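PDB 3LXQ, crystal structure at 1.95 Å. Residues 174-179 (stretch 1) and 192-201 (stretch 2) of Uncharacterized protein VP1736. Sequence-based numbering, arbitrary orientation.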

# COMPACT_ATOMS: atom_id res chain seq x y z
N TYR A 174 21.01 -2.27 -2.24
CA TYR A 174 20.36 -1.75 -1.03
C TYR A 174 20.37 -2.75 0.13
O TYR A 174 20.28 -3.97 -0.07
CB TYR A 174 18.88 -1.40 -1.30
CG TYR A 174 18.59 -0.05 -1.92
CD1 TYR A 174 19.01 0.27 -3.22
CD2 TYR A 174 17.82 0.90 -1.23
CE1 TYR A 174 18.71 1.52 -3.79
CE2 TYR A 174 17.52 2.14 -1.79
CZ TYR A 174 17.96 2.44 -3.07
OH TYR A 174 17.68 3.67 -3.61
N HIS A 175 20.46 -2.23 1.35
CA HIS A 175 20.12 -3.01 2.52
C HIS A 175 18.60 -2.94 2.64
O HIS A 175 18.02 -1.88 2.46
CB HIS A 175 20.75 -2.44 3.78
CG HIS A 175 20.48 -3.27 5.00
ND1 HIS A 175 21.29 -4.33 5.37
CD2 HIS A 175 19.49 -3.21 5.92
CE1 HIS A 175 20.81 -4.88 6.47
NE2 HIS A 175 19.72 -4.22 6.82
N THR A 176 17.97 -4.08 2.92
CA THR A 176 16.50 -4.11 3.01
C THR A 176 16.04 -4.67 4.35
O THR A 176 16.59 -5.67 4.84
CB THR A 176 15.88 -4.91 1.84
OG1 THR A 176 16.48 -6.21 1.77
CG2 THR A 176 16.11 -4.18 0.53
N GLN A 177 15.06 -4.01 4.95
CA GLN A 177 14.61 -4.37 6.29
C GLN A 177 13.12 -4.18 6.49
O GLN A 177 12.48 -3.45 5.74
CB GLN A 177 15.38 -3.61 7.37
CG GLN A 177 15.15 -2.10 7.36
CD GLN A 177 15.70 -1.39 8.58
OE1 GLN A 177 16.55 -1.92 9.31
NE2 GLN A 177 15.23 -0.17 8.81
N PHE A 178 12.61 -4.84 7.51
CA PHE A 178 11.23 -4.72 7.95
C PHE A 178 11.29 -4.40 9.43
O PHE A 178 11.94 -5.11 10.18
CB PHE A 178 10.52 -6.05 7.72
CG PHE A 178 9.14 -6.13 8.32
CD1 PHE A 178 8.16 -5.18 8.02
CD2 PHE A 178 8.81 -7.20 9.15
CE1 PHE A 178 6.87 -5.28 8.57
CE2 PHE A 178 7.53 -7.31 9.69
CZ PHE A 178 6.55 -6.35 9.40
N ILE A 179 10.66 -3.31 9.85
CA ILE A 179 10.57 -3.00 11.27
C ILE A 179 9.13 -3.15 11.73
O ILE A 179 8.23 -2.53 11.18
CB ILE A 179 11.09 -1.59 11.63
CG1 ILE A 179 12.49 -1.34 11.04
CG2 ILE A 179 11.14 -1.42 13.16
CD1 ILE A 179 13.03 0.10 11.28
N PHE A 192 7.57 -14.81 4.40
CA PHE A 192 7.45 -14.16 3.10
C PHE A 192 8.55 -13.12 2.86
O PHE A 192 9.04 -13.01 1.75
CB PHE A 192 6.09 -13.50 2.94
CG PHE A 192 5.90 -12.81 1.62
CD1 PHE A 192 5.61 -13.54 0.47
CD2 PHE A 192 5.99 -11.42 1.52
CE1 PHE A 192 5.40 -12.90 -0.75
CE2 PHE A 192 5.77 -10.78 0.30
CZ PHE A 192 5.48 -11.52 -0.84
N PHE A 193 8.90 -12.36 3.90
CA PHE A 193 9.86 -11.28 3.71
C PHE A 193 11.26 -11.86 3.52
O PHE A 193 11.97 -11.46 2.60
CB PHE A 193 9.82 -10.27 4.87
CG PHE A 193 8.58 -9.40 4.92
CD1 PHE A 193 7.86 -9.08 3.76
CD2 PHE A 193 8.16 -8.86 6.13
CE1 PHE A 193 6.73 -8.25 3.82
CE2 PHE A 193 7.04 -8.04 6.19
CZ PHE A 193 6.33 -7.73 5.03
N PHE A 194 11.63 -12.82 4.38
CA PHE A 194 12.93 -13.51 4.31
C PHE A 194 13.13 -14.30 3.02
O PHE A 194 14.24 -14.35 2.48
CB PHE A 194 13.12 -14.45 5.51
CG PHE A 194 13.95 -13.87 6.63
CD1 PHE A 194 14.40 -12.55 6.59
CD2 PHE A 194 14.26 -14.65 7.75
CE1 PHE A 194 15.16 -12.01 7.63
CE2 PHE A 194 15.02 -14.13 8.80
CZ PHE A 194 15.47 -12.81 8.74
N GLY A 195 12.06 -14.93 2.54
CA GLY A 195 12.10 -15.65 1.27
C GLY A 195 12.15 -14.75 0.05
O GLY A 195 12.46 -15.21 -1.06
N ASN A 196 11.86 -13.46 0.24
CA ASN A 196 11.72 -12.54 -0.90
C ASN A 196 12.47 -11.20 -0.80
O ASN A 196 11.89 -10.14 -1.05
CB ASN A 196 10.24 -12.30 -1.21
CG ASN A 196 9.53 -13.54 -1.73
OD1 ASN A 196 9.80 -14.00 -2.83
ND2 ASN A 196 8.61 -14.08 -0.93
N GLY A 197 13.75 -11.24 -0.43
CA GLY A 197 14.61 -10.07 -0.59
C GLY A 197 14.89 -9.19 0.62
O GLY A 197 15.70 -8.25 0.53
N PHE A 198 14.24 -9.46 1.74
CA PHE A 198 14.55 -8.74 2.97
C PHE A 198 15.79 -9.34 3.65
O PHE A 198 15.89 -10.57 3.77
CB PHE A 198 13.36 -8.72 3.92
CG PHE A 198 12.27 -7.77 3.51
CD1 PHE A 198 11.38 -8.10 2.49
CD2 PHE A 198 12.12 -6.54 4.15
CE1 PHE A 198 10.36 -7.22 2.11
CE2 PHE A 198 11.11 -5.65 3.78
CZ PHE A 198 10.23 -5.99 2.75
N ASP A 199 16.72 -8.48 4.06
CA ASP A 199 17.96 -8.89 4.72
C ASP A 199 17.74 -9.06 6.22
O ASP A 199 17.89 -10.15 6.76
CB ASP A 199 19.07 -7.85 4.50
CG ASP A 199 19.65 -7.89 3.10
OD1 ASP A 199 19.50 -8.92 2.41
OD2 ASP A 199 20.27 -6.88 2.70
N GLN A 200 17.40 -7.95 6.87
CA GLN A 200 17.23 -7.86 8.31
C GLN A 200 15.75 -7.79 8.65
O GLN A 200 14.97 -7.18 7.92
CB GLN A 200 17.96 -6.61 8.81
CG GLN A 200 17.60 -6.15 10.22
CD GLN A 200 18.22 -4.81 10.57
OE1 GLN A 200 18.83 -4.65 11.63
NE2 GLN A 200 18.07 -3.83 9.67
N ILE A 201 15.35 -8.45 9.74
CA ILE A 201 14.03 -8.23 10.32
C ILE A 201 14.19 -7.85 11.78
O ILE A 201 14.83 -8.56 12.57
CB ILE A 201 13.07 -9.44 10.15
CG1 ILE A 201 12.63 -9.55 8.69
CG2 ILE A 201 11.83 -9.28 11.04
CD1 ILE A 201 11.75 -10.74 8.38

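The two stretches meet as neighbouring parallel β-strands, joined by a short backbone ladder that is anchored at one end by Thr 176 and packed on one face by phenylalanines. The register rests on two parallel bridges, Gln 177 with Gln 200 (CA to CA 4.8 Å) and Phe 178 with Ile 201 (CA to CA 5.1 Å), and the contact buries 531 Å² in all.

Thr 176 carries most of the polar linkage. Its carbonyl O accepts from two successive amides, Asp 199 N at 2.9 Å (angle at hydrogen 143°) and Gln 200 N at 3.2 Å; the 165° angle of the second makes it the straighter bond. The hydroxyl, in the p rotamer, turns to the loop before the strand: Thr 176 OG1 donates to Gly 197 O at 2.5 Å and accepts a weak bond from Asp 199 N at 3.2 Å, where the angle falls to 130°. The ladder then continues through Gln 200 O, which takes a weak bond from Phe 178 N (3.3 Å, 147°) and a CA-H...O contact from Gln 177 CA (3.3 Å, 145°).

Phe 178 and Ile 201 share a face of the sheet, and there the packing is apolar. The edge of Phe 193, from the helix, meets the face of Phe 178, with centroids 4.5 Å apart and planes at 62°. Ile 201 CG2 lies near the plane of the Phe 178 ring, 4.1 Å from Phe 178 CD2, while Phe 198 CD2 approaches Phe 178 CB to 3.9 Å.

His 175 flanks the ladder without bonding across it. Asp 199 CB covers one face of its ring, and although His 175 NE2 lies 3.3 Å from Gln 200 NE2, the angle is too poor for a hydrogen bond.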